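Local coordinates for protein hydrolase, haloacid dehalogenase-like family (Pseudomonas syringae pv. tomato, PDB 3S6J) that probably acts as a metal-dependent sugar phosphatase of the haloacid dehalogenase family, and holds a calcium ion in its core domain, at residues Q6-L17 against L103-T114; I37-K47 against L59-I67. All coordinates share one frame; numbering follows the deposited sequence.

Interaction 1: Q6-L17 against L103-T114. With CA (calcium ion), chain M.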
loop_
_atom_site.group_PDB
_atom_site.type_symbol
_atom_site.label_atom_id
_atom_site.label_comp_id
_atom_site.label_asym_id
_atom_site.label_seq_id
_atom_site.Cartn_x
_atom_site.Cartn_y
_atom_site.Cartn_z
ATOM N N GLN E 6 -17.774 -28.039 12.753
ATOM C CA GLN E 6 -16.764 -27.670 11.766
ATOM C C GLN E 6 -16.881 -26.199 11.323
ATOM O O GLN E 6 -17.977 -25.660 11.155
ATOM C CB GLN E 6 -16.783 -28.629 10.567
ATOM C CG GLN E 6 -15.665 -29.697 10.569
ATOM C CD GLN E 6 -15.909 -30.868 11.530
ATOM O OE1 GLN E 6 -17.052 -31.205 11.848
ATOM N NE2 GLN E 6 -14.823 -31.503 11.984
ATOM N N THR E 7 -15.732 -25.553 11.163
ATOM C CA THR E 7 -15.685 -24.158 10.760
ATOM C C THR E 7 -16.172 -23.957 9.324
ATOM O O THR E 7 -15.874 -24.770 8.437
ATOM C CB THR E 7 -14.261 -23.596 10.904
ATOM O OG1 THR E 7 -13.940 -23.496 12.299
ATOM C CG2 THR E 7 -14.163 -22.209 10.257
ATOM N N SER E 8 -16.942 -22.893 9.120
ATOM C CA SER E 8 -17.340 -22.442 7.785
ATOM C C SER E 8 -16.603 -21.139 7.454
ATOM O O SER E 8 -16.296 -20.352 8.355
ATOM C CB SER E 8 -18.856 -22.250 7.710
ATOM O OG SER E 8 -19.527 -23.483 7.899
ATOM N N PHE E 9 -16.322 -20.913 6.172
ATOM C CA PHE E 9 -15.366 -19.887 5.782
ATOM C C PHE E 9 -15.948 -18.800 4.890
ATOM O O PHE E 9 -16.528 -19.078 3.835
ATOM C CB PHE E 9 -14.165 -20.525 5.079
ATOM C CG PHE E 9 -13.298 -21.350 5.988
ATOM C CD1 PHE E 9 -13.709 -22.610 6.415
ATOM C CD2 PHE E 9 -12.069 -20.873 6.414
ATOM C CE1 PHE E 9 -12.900 -23.379 7.258
ATOM C CE2 PHE E 9 -11.260 -21.632 7.255
ATOM C CZ PHE E 9 -11.678 -22.886 7.681
ATOM N N ILE E 10 -15.772 -17.550 5.309
ATOM C CA ILE E 10 -16.161 -16.414 4.476
ATOM C C ILE E 10 -14.919 -15.652 4.017
ATOM O O ILE E 10 -14.229 -15.027 4.822
ATOM C CB ILE E 10 -17.115 -15.463 5.206
ATOM C CG1 ILE E 10 -18.318 -16.237 5.750
ATOM C CG2 ILE E 10 -17.564 -14.393 4.254
ATOM C CD1 ILE E 10 -19.222 -15.436 6.680
ATOM N N PHE E 11 -14.634 -15.727 2.720
ATOM C CA PHE E 11 -13.426 -15.140 2.172
ATOM C C PHE E 11 -13.727 -13.802 1.501
ATOM O O PHE E 11 -14.679 -13.683 0.724
ATOM C CB PHE E 11 -12.822 -16.058 1.114
ATOM C CG PHE E 11 -12.139 -17.283 1.660
ATOM C CD1 PHE E 11 -10.812 -17.239 2.046
ATOM C CD2 PHE E 11 -12.810 -18.488 1.735
ATOM C CE1 PHE E 11 -10.177 -18.377 2.512
ATOM C CE2 PHE E 11 -12.182 -19.628 2.207
ATOM C CZ PHE E 11 -10.870 -19.573 2.604
ATOM N N ASP E 12 -12.921 -12.794 1.802
ATOM C CA ASP E 12 -12.884 -11.620 0.951
ATOM C C ASP E 12 -12.181 -12.035 -0.359
ATOM O O ASP E 12 -11.589 -13.119 -0.426
ATOM C CB ASP E 12 -12.141 -10.488 1.647
ATOM C CG ASP E 12 -11.830 -9.350 0.711
ATOM O OD1 ASP E 12 -12.774 -8.672 0.271
ATOM O OD2 ASP E 12 -10.638 -9.145 0.410
ATOM N N LEU E 13 -12.243 -11.201 -1.398
ATOM C CA LEU E 13 -11.682 -11.604 -2.694
ATOM C C LEU E 13 -10.451 -10.794 -3.098
ATOM O O LEU E 13 -9.317 -11.274 -3.041
ATOM C CB LEU E 13 -12.762 -11.530 -3.775
ATOM C CG LEU E 13 -12.422 -11.982 -5.202
ATOM C CD1 LEU E 13 -11.744 -13.366 -5.235
ATOM C CD2 LEU E 13 -13.697 -11.972 -6.058
ATOM N N ASP E 14 -10.697 -9.562 -3.510
ATOM C CA ASP E 14 -9.669 -8.623 -3.920
ATOM C C ASP E 14 -8.672 -8.362 -2.766
ATOM O O ASP E 14 -9.024 -7.743 -1.775
ATOM C CB ASP E 14 -10.408 -7.359 -4.393
ATOM C CG ASP E 14 -9.539 -6.124 -4.446
ATOM O OD1 ASP E 14 -9.956 -5.104 -3.856
ATOM O OD2 ASP E 14 -8.474 -6.142 -5.096
ATOM N N GLY E 15 -7.445 -8.877 -2.883
ATOM C CA GLY E 15 -6.409 -8.639 -1.887
ATOM C C GLY E 15 -6.241 -9.805 -0.940
ATOM O O GLY E 15 -5.298 -9.857 -0.146
ATOM N N THR E 16 -7.151 -10.764 -1.041
ATOM C CA THR E 16 -7.222 -11.854 -0.087
ATOM C C THR E 16 -6.981 -13.172 -0.821
ATOM O O THR E 16 -6.138 -13.976 -0.401
ATOM C CB THR E 16 -8.586 -11.858 0.648
ATOM O OG1 THR E 16 -8.708 -10.677 1.470
ATOM C CG2 THR E 16 -8.757 -13.119 1.502
ATOM N N LEU E 17 -7.710 -13.385 -1.921
ATOM C CA LEU E 17 -7.464 -14.540 -2.791
ATOM C C LEU E 17 -6.768 -14.156 -4.118
ATOM O O LEU E 17 -6.010 -14.945 -4.673
ATOM C CB LEU E 17 -8.754 -15.329 -3.055
ATOM C CG LEU E 17 -9.470 -15.888 -1.827
ATOM C CD1 LEU E 17 -10.908 -16.347 -2.147
ATOM C CD2 LEU E 17 -8.664 -17.004 -1.173
ATOM N N LEU E 103 -10.237 -27.008 1.258
ATOM C CA LEU E 103 -11.528 -26.922 1.925
ATOM C C LEU E 103 -12.575 -27.841 1.299
ATOM O O LEU E 103 -13.341 -28.486 2.005
ATOM C CB LEU E 103 -12.048 -25.476 1.925
ATOM C CG LEU E 103 -11.181 -24.445 2.649
ATOM C CD1 LEU E 103 -11.795 -23.049 2.522
ATOM C CD2 LEU E 103 -10.996 -24.821 4.112
ATOM N N ASP E 104 -12.632 -27.882 -0.024
ATOM C CA ASP E 104 -13.602 -28.744 -0.695
ATOM C C ASP E 104 -13.333 -30.199 -0.354
ATOM O O ASP E 104 -14.239 -30.940 0.011
ATOM C CB ASP E 104 -13.532 -28.573 -2.210
ATOM C CG ASP E 104 -13.902 -27.193 -2.645
ATOM O OD1 ASP E 104 -14.279 -26.393 -1.761
ATOM O OD2 ASP E 104 -13.814 -26.908 -3.863
ATOM N N LYS E 105 -12.073 -30.595 -0.490
ATOM C CA LYS E 105 -11.666 -31.969 -0.258
ATOM C C LYS E 105 -11.979 -32.375 1.178
ATOM O O LYS E 105 -12.056 -33.559 1.506
ATOM C CB LYS E 105 -10.175 -32.120 -0.535
ATOM C CG LYS E 105 -9.719 -33.565 -0.634
ATOM C CD LYS E 105 -8.204 -33.687 -0.554
ATOM C CE LYS E 105 -7.778 -35.153 -0.502
ATOM N NZ LYS E 105 -8.250 -35.849 0.737
ATOM N N GLU E 106 -12.183 -31.374 2.022
ATOM C CA GLU E 106 -12.331 -31.575 3.449
ATOM C C GLU E 106 -13.776 -31.340 3.883
ATOM O O GLU E 106 -14.086 -31.372 5.073
ATOM C CB GLU E 106 -11.410 -30.592 4.151
ATOM C CG GLU E 106 -10.913 -30.996 5.504
ATOM C CD GLU E 106 -9.529 -30.441 5.761
ATOM O OE1 GLU E 106 -8.687 -30.547 4.844
ATOM O OE2 GLU E 106 -9.275 -29.903 6.863
ATOM N N ASN E 107 -14.654 -31.084 2.917
ATOM C CA ASN E 107 -16.063 -30.806 3.204
ATOM C C ASN E 107 -16.366 -29.534 4.004
ATOM O O ASN E 107 -17.499 -29.326 4.450
ATOM C CB ASN E 107 -16.710 -32.010 3.880
ATOM C CG ASN E 107 -16.846 -33.180 2.942
ATOM O OD1 ASN E 107 -17.536 -33.092 1.922
ATOM N ND2 ASN E 107 -16.165 -34.284 3.262
ATOM N N LEU E 108 -15.366 -28.675 4.179
ATOM C CA LEU E 108 -15.588 -27.396 4.855
ATOM C C LEU E 108 -16.255 -26.419 3.892
ATOM O O LEU E 108 -15.817 -26.270 2.753
ATOM C CB LEU E 108 -14.264 -26.823 5.373
ATOM C CG LEU E 108 -13.488 -27.789 6.289
ATOM C CD1 LEU E 108 -12.047 -27.333 6.500
ATOM C CD2 LEU E 108 -14.204 -27.975 7.621
ATOM N N LYS E 109 -17.321 -25.767 4.351
ATOM C CA LYS E 109 -18.086 -24.846 3.519
ATOM C C LYS E 109 -17.450 -23.457 3.490
ATOM O O LYS E 109 -17.013 -22.948 4.528
ATOM C CB LYS E 109 -19.509 -24.698 4.055
ATOM C CG LYS E 109 -20.252 -25.988 4.330
ATOM C CD LYS E 109 -21.329 -25.731 5.390
ATOM C CE LYS E 109 -22.492 -26.715 5.315
ATOM N NZ LYS E 109 -22.161 -28.083 5.832
ATOM N N TRP E 110 -17.424 -22.836 2.310
ATOM C CA TRP E 110 -16.931 -21.466 2.183
ATOM C C TRP E 110 -17.729 -20.649 1.185
ATOM O O TRP E 110 -18.303 -21.174 0.228
ATOM C CB TRP E 110 -15.450 -21.425 1.803
ATOM C CG TRP E 110 -15.128 -22.147 0.521
ATOM C CD1 TRP E 110 -14.791 -23.460 0.389
ATOM C CD2 TRP E 110 -15.122 -21.596 -0.804
ATOM N NE1 TRP E 110 -14.570 -23.761 -0.928
ATOM C CE2 TRP E 110 -14.764 -22.636 -1.684
ATOM C CE3 TRP E 110 -15.380 -20.325 -1.331
ATOM C CZ2 TRP E 110 -14.650 -22.446 -3.068
ATOM C CZ3 TRP E 110 -15.267 -20.133 -2.710
ATOM C CH2 TRP E 110 -14.905 -21.194 -3.559
ATOM N N CYS E 111 -17.748 -19.347 1.425
ATOM C CA CYS E 111 -18.420 -18.410 0.552
ATOM C C CYS E 111 -17.515 -17.208 0.333
ATOM O O CYS E 111 -16.749 -16.830 1.217
ATOM C CB CYS E 111 -19.738 -17.958 1.179
ATOM S SG CYS E 111 -20.782 -16.978 0.083
ATOM N N ILE E 112 -17.598 -16.610 -0.852
ATOM C CA ILE E 112 -16.843 -15.395 -1.109
ATOM C C ILE E 112 -17.760 -14.222 -0.847
ATOM O O ILE E 112 -18.948 -14.292 -1.136
ATOM C CB ILE E 112 -16.237 -15.379 -2.521
ATOM C CG1 ILE E 112 -14.999 -16.277 -2.537
ATOM C CG2 ILE E 112 -15.902 -13.948 -2.959
ATOM C CD1 ILE E 112 -14.522 -16.651 -3.924
ATOM N N ALA E 113 -17.215 -13.170 -0.241
ATOM C CA ALA E 113 -17.996 -11.981 0.108
ATOM C C ALA E 113 -17.187 -10.723 -0.176
ATOM O O ALA E 113 -16.191 -10.449 0.507
ATOM C CB ALA E 113 -18.427 -12.025 1.570
ATOM N N THR E 114 -17.629 -9.964 -1.184
ATOM C CA THR E 114 -16.887 -8.810 -1.694
ATOM C C THR E 114 -17.756 -7.545 -1.762
ATOM O O THR E 114 -18.951 -7.620 -2.062
ATOM C CB THR E 114 -16.278 -9.116 -3.103
ATOM O OG1 THR E 114 -15.629 -7.947 -3.617
ATOM C CG2 THR E 114 -17.362 -9.552 -4.094
HETATM CA CA CA M . -10.163 -6.692 0.073
HETATM O O HOH W 1 -11.664 -5.892 1.800
HETATM O O HOH W 2 -11.519 -5.200 -1.488
HETATM O O HOH W 3 -8.685 -4.471 0.210
#

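Interaction 2: I37-K47 against L59-I67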
loop_
_atom_site.group_PDB
_atom_site.type_symbol
_atom_site.label_atom_id
_atom_site.label_comp_id
_atom_site.label_asym_id
_atom_site.label_seq_id
_atom_site.Cartn_x
_atom_site.Cartn_y
_atom_site.Cartn_z
ATOM N N ILE E 37 -10.600 15.358 -8.305
ATOM C CA ILE E 37 -10.574 15.041 -6.880
ATOM C C ILE E 37 -9.232 14.368 -6.604
ATOM O O ILE E 37 -9.127 13.146 -6.565
ATOM C CB ILE E 37 -11.740 14.118 -6.458
ATOM C CG1 ILE E 37 -13.065 14.681 -6.960
ATOM C CG2 ILE E 37 -11.775 13.938 -4.913
ATOM C CD1 ILE E 37 -14.292 13.988 -6.391
ATOM N N PRO E 38 -8.185 15.187 -6.458
ATOM C CA PRO E 38 -6.812 14.712 -6.361
ATOM C C PRO E 38 -6.566 14.230 -4.945
ATOM O O PRO E 38 -6.664 15.012 -3.991
ATOM C CB PRO E 38 -5.995 15.971 -6.668
ATOM C CG PRO E 38 -6.836 17.084 -6.158
ATOM C CD PRO E 38 -8.281 16.654 -6.314
ATOM N N LEU E 39 -6.290 12.941 -4.813
ATOM C CA LEU E 39 -6.140 12.304 -3.511
ATOM C C LEU E 39 -4.897 11.459 -3.606
ATOM O O LEU E 39 -4.738 10.735 -4.584
ATOM C CB LEU E 39 -7.325 11.387 -3.244
ATOM C CG LEU E 39 -7.966 11.618 -1.890
ATOM C CD1 LEU E 39 -9.170 12.533 -2.048
ATOM C CD2 LEU E 39 -8.362 10.287 -1.273
ATOM N N ALA E 40 -4.007 11.568 -2.622
ATOM C CA ALA E 40 -2.795 10.753 -2.624
ATOM C C ALA E 40 -3.193 9.281 -2.632
ATOM O O ALA E 40 -4.210 8.885 -2.068
ATOM C CB ALA E 40 -1.906 11.076 -1.421
HETATM N N MSE E 41 -2.408 8.452 -3.285
HETATM C CA MSE E 41 -2.801 7.051 -3.363
HETATM C C MSE E 41 -2.849 6.254 -2.056
HETATM O O MSE E 41 -3.604 5.300 -1.970
HETATM C CB MSE E 41 -2.016 6.327 -4.454
HETATM C CG MSE E 41 -2.820 6.362 -5.756
HETATM SE SE MSE E 41 -1.701 5.992 -7.153
HETATM C CE MSE E 41 -2.259 4.142 -7.513
ATOM N N TRP E 42 -2.087 6.641 -1.043
ATOM C CA TRP E 42 -2.196 5.949 0.251
ATOM C C TRP E 42 -3.608 6.100 0.881
ATOM O O TRP E 42 -4.129 5.148 1.490
ATOM C CB TRP E 42 -1.102 6.398 1.230
ATOM C CG TRP E 42 -1.353 7.759 1.817
ATOM C CD1 TRP E 42 -1.095 8.966 1.234
ATOM C CD2 TRP E 42 -1.908 8.046 3.108
ATOM N NE1 TRP E 42 -1.468 9.990 2.087
ATOM C CE2 TRP E 42 -1.966 9.447 3.238
ATOM C CE3 TRP E 42 -2.369 7.250 4.159
ATOM C CZ2 TRP E 42 -2.481 10.075 4.377
ATOM C CZ3 TRP E 42 -2.865 7.869 5.290
ATOM C CH2 TRP E 42 -2.916 9.271 5.388
ATOM N N ARG E 43 -4.223 7.277 0.713
ATOM C CA ARG E 43 -5.582 7.536 1.202
ATOM C C ARG E 43 -6.612 6.674 0.473
ATOM O O ARG E 43 -7.577 6.218 1.070
ATOM C CB ARG E 43 -5.966 9.041 1.086
ATOM C CG ARG E 43 -4.873 10.027 1.519
ATOM C CD ARG E 43 -5.385 11.440 1.835
ATOM N NE ARG E 43 -5.953 11.433 3.183
ATOM C CZ ARG E 43 -5.487 12.118 4.223
ATOM N NH1 ARG E 43 -4.454 12.929 4.098
ATOM N NH2 ARG E 43 -6.092 11.997 5.392
ATOM N N ILE E 44 -6.415 6.457 -0.828
ATOM C CA ILE E 44 -7.297 5.559 -1.584
ATOM C C ILE E 44 -7.112 4.099 -1.137
ATOM O O ILE E 44 -8.082 3.348 -0.995
ATOM C CB ILE E 44 -7.082 5.683 -3.115
ATOM C CG1 ILE E 44 -7.435 7.108 -3.586
ATOM C CG2 ILE E 44 -7.934 4.642 -3.850
ATOM C CD1 ILE E 44 -6.897 7.507 -4.967
ATOM N N HIS E 45 -5.863 3.721 -0.890
ATOM C CA HIS E 45 -5.513 2.347 -0.488
ATOM C C HIS E 45 -6.148 2.036 0.864
ATOM O O HIS E 45 -6.583 0.912 1.113
ATOM C CB HIS E 45 -3.977 2.180 -0.425
ATOM C CG HIS E 45 -3.511 0.758 -0.264
ATOM N ND1 HIS E 45 -2.186 0.409 -0.319
ATOM C CD2 HIS E 45 -4.207 -0.396 -0.074
ATOM C CE1 HIS E 45 -2.072 -0.906 -0.174
ATOM N NE2 HIS E 45 -3.284 -1.408 -0.021
ATOM N N ARG E 46 -6.218 3.040 1.731
ATOM C CA ARG E 46 -6.817 2.876 3.062
ATOM C C ARG E 46 -8.281 2.432 3.011
ATOM O O ARG E 46 -8.764 1.772 3.931
ATOM C CB ARG E 46 -6.754 4.196 3.842
ATOM C CG ARG E 46 -5.465 4.458 4.597
ATOM C CD ARG E 46 -5.751 5.310 5.857
ATOM N NE ARG E 46 -6.547 6.520 5.590
ATOM C CZ ARG E 46 -6.568 7.598 6.385
ATOM N NH1 ARG E 46 -5.841 7.631 7.500
ATOM N NH2 ARG E 46 -7.314 8.651 6.068
ATOM N N LYS E 47 -8.997 2.827 1.959
ATOM C CA LYS E 47 -10.437 2.577 1.873
ATOM C C LYS E 47 -10.800 1.338 1.038
ATOM O O LYS E 47 -11.961 0.927 0.985
ATOM C CB LYS E 47 -11.168 3.793 1.287
ATOM C CG LYS E 47 -10.813 5.144 1.903
ATOM C CD LYS E 47 -11.146 5.235 3.394
ATOM C CE LYS E 47 -11.150 6.696 3.868
ATOM N NZ LYS E 47 -11.105 6.821 5.361
ATOM N N LEU E 59 -13.814 9.462 1.780
ATOM C CA LEU E 59 -12.765 10.336 1.236
ATOM C C LEU E 59 -13.282 11.764 1.181
ATOM O O LEU E 59 -12.563 12.716 1.479
ATOM C CB LEU E 59 -12.365 9.881 -0.173
ATOM C CG LEU E 59 -11.793 8.466 -0.251
ATOM C CD1 LEU E 59 -11.712 7.937 -1.698
ATOM C CD2 LEU E 59 -10.426 8.427 0.437
ATOM N N SER E 60 -14.545 11.870 0.790
ATOM C CA SER E 60 -15.289 13.112 0.697
ATOM C C SER E 60 -15.173 13.917 1.988
ATOM O O SER E 60 -14.557 14.990 2.040
ATOM C CB SER E 60 -16.758 12.747 0.471
ATOM O OG SER E 60 -17.484 13.794 -0.124
ATOM N N ARG E 61 -15.791 13.384 3.031
ATOM C CA ARG E 61 -15.723 13.964 4.359
ATOM C C ARG E 61 -14.294 14.236 4.846
ATOM O O ARG E 61 -14.041 15.257 5.477
ATOM C CB ARG E 61 -16.472 13.054 5.333
ATOM C CG ARG E 61 -16.099 13.232 6.778
ATOM C CD ARG E 61 -17.350 13.353 7.624
ATOM N NE ARG E 61 -17.734 14.752 7.795
ATOM C CZ ARG E 61 -18.921 15.155 8.244
ATOM N NH1 ARG E 61 -19.847 14.253 8.570
ATOM N NH2 ARG E 61 -19.180 16.451 8.367
ATOM N N GLU E 62 -13.348 13.345 4.550
ATOM C CA GLU E 62 -11.991 13.566 5.054
ATOM C C GLU E 62 -11.259 14.683 4.303
ATOM O O GLU E 62 -10.259 15.211 4.788
ATOM C CB GLU E 62 -11.188 12.265 5.171
ATOM C CG GLU E 62 -10.235 11.902 4.040
ATOM C CD GLU E 62 -9.445 10.628 4.378
ATOM O OE1 GLU E 62 -8.364 10.370 3.787
ATOM O OE2 GLU E 62 -9.914 9.883 5.270
ATOM N N THR E 63 -11.790 15.074 3.144
ATOM C CA THR E 63 -11.235 16.203 2.389
ATOM C C THR E 63 -12.053 17.480 2.567
ATOM O O THR E 63 -11.629 18.542 2.115
ATOM C CB THR E 63 -11.118 15.915 0.877
ATOM O OG1 THR E 63 -12.410 16.027 0.266
ATOM C CG2 THR E 63 -10.537 14.531 0.631
ATOM N N GLY E 64 -13.226 17.367 3.195
ATOM C CA GLY E 64 -13.983 18.521 3.661
ATOM C C GLY E 64 -15.022 19.072 2.697
ATOM O O GLY E 64 -15.363 20.259 2.727
HETATM N N MSE E 65 -15.566 18.216 1.851
HETATM C CA MSE E 65 -16.334 18.751 0.752
HETATM C C MSE E 65 -17.678 18.083 0.395
HETATM O O MSE E 65 -18.726 18.715 0.555
HETATM C CB MSE E 65 -15.415 18.917 -0.449
HETATM C CG MSE E 65 -15.987 18.371 -1.690
HETATM SE SE MSE E 65 -15.379 16.553 -1.900
HETATM C CE MSE E 65 -13.529 16.976 -2.403
ATOM N N SER E 66 -17.650 16.840 -0.076
ATOM C CA SER E 66 -18.849 16.077 -0.434
ATOM C C SER E 66 -19.036 15.897 -1.938
ATOM O O SER E 66 -18.743 16.785 -2.739
ATOM C CB SER E 66 -20.128 16.633 0.196
ATOM O OG SER E 66 -20.777 17.530 -0.687
ATOM N N ILE E 67 -19.554 14.737 -2.312
ATOM C CA ILE E 67 -19.714 14.393 -3.711
ATOM C C ILE E 67 -21.165 14.028 -3.990
ATOM O O ILE E 67 -21.746 13.184 -3.311
ATOM C CB ILE E 67 -18.783 13.211 -4.098
ATOM C CG1 ILE E 67 -17.315 13.572 -3.840
ATOM C CG2 ILE E 67 -19.000 12.798 -5.538
ATOM C CD1 ILE E 67 -16.335 12.410 -4.004
HETATM O O HOH W 4 -8.111 7.545 3.565
#

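Interaction 1: Q6-L17 against L103-T114
F9 and F11 pack on L103 and W110, and F9 also on L108, while their backbones pair with strand 110-113. CD2 of L103 sits over one face of the F9 ring, 4.1 Å from its centroid, a CH-pi contact; CG2 of T7 covers the opposite face. The other branch, CD1 of L103, meets the F11 ring at its edge, 3.5 Å from CE2, so a single leucine is shared by both phenylalanines. CB of W110 also lies in the plane of the F11 ring. The indole continues toward helix 96-105, where its NE1 gives a 2.8 Å bond to OD1 of D104 on the syn side, nearly in the ring plane. Between the strands the amides alternate: F9 N to K109 O, C111 N to F9 O, F11 N to C111 O, and A113 N to F11 O. These are two adjacent parallel strands of the Rossmann-like HAD core sheet, with 167-171 on the other edge of 8-11. On the face opposite the phenylalanines, CG2 of I10 touches CB of A113 at 3.7 Å, with F153 of helix 151-160 lying against both. Past the strand end the chain enters a loop, D12 to T16, consistent with the HAD DxDx(T/V) motif. D12 turns its carboxylate opposite the backbone N (chi1 168°), which places OD2 2.5 Å from the calcium ion; D14 contributes its carbonyl O at 2.4 Å, and D172 and three waters also surround the metal. OG1 of T16 donates to the anti side of D12 OD2, while K147 pairs with D12 OD1 and bonds to A113 O.

Interaction 2: I37-K47 against L59-I67
A bend at chi3 (80°) turns the guanidinium of R43 so that NE faces E62, whose side chain, extended beyond CG, reaches across from helix 52-63. R43 NE gives E62 OE1 a 2.7 Å bond lying close to the guanidinium plane, but it meets the carboxylate on its anti side and 30° out of plane. The two flat groups stand nearly perpendicular, at 85°, which rules out a coplanar two-pronged bridge. R46, also bent at chi3, brings NH2 within 3.0 Å of E62 OE2, with only a weak hydrogen bond to OE1; NZ of K47 adds a weak 3.3 Å bond to OE2. Water 4 joins R43 O, R46 NE and E62 OE1. CZ2 and CZ3 of W42 lie over one face of the R43 and R46 guanidinium groups, respectively. Beneath the charges, CD2 of L59 wedges between CD2 of L39, at a tight 3.3 Å, and CG of K47, whose aliphatic chain runs past the leucine in the opposite direction. Farther along, I37 and I67 meet tip to tip through their CD1 atoms, 3.5 Å apart. Just past helix 52-63, G64 has positive phi in a Schellman motif, and the chain runs on to I67. The contact thus ties helix 41-47 and its leading loop to the end of the next helix, within the helical cap of this HAD protein. R43 also forms a salt bridge with E210 of the second subunit, linking the cluster to the dimer interface. Three basic side chains converging on one carboxylate would be expected to keep E62 ionised.

How the interactions relate
Interaction 1 belongs to the core sheet and interaction 2 to the helical cap, on opposite sides of the chain's centre. Their centres lie 31 Å apart, and although the nearest atoms approach to about 8 Å the two do not touch. Residues 37-47 and 59-67 both fall between the paired strands of interaction 1 in sequence, as expected of a cap inserted after the first core strand. The side chain of K47 is about 10 Å from that of D14 in the core site. A different calcium ion, not the one held by D12, is about 8 Å from the side chain of R46. Of the two, interaction 1 supplies ligands to the core calcium; E62 lies well away from that ion, farther than K47.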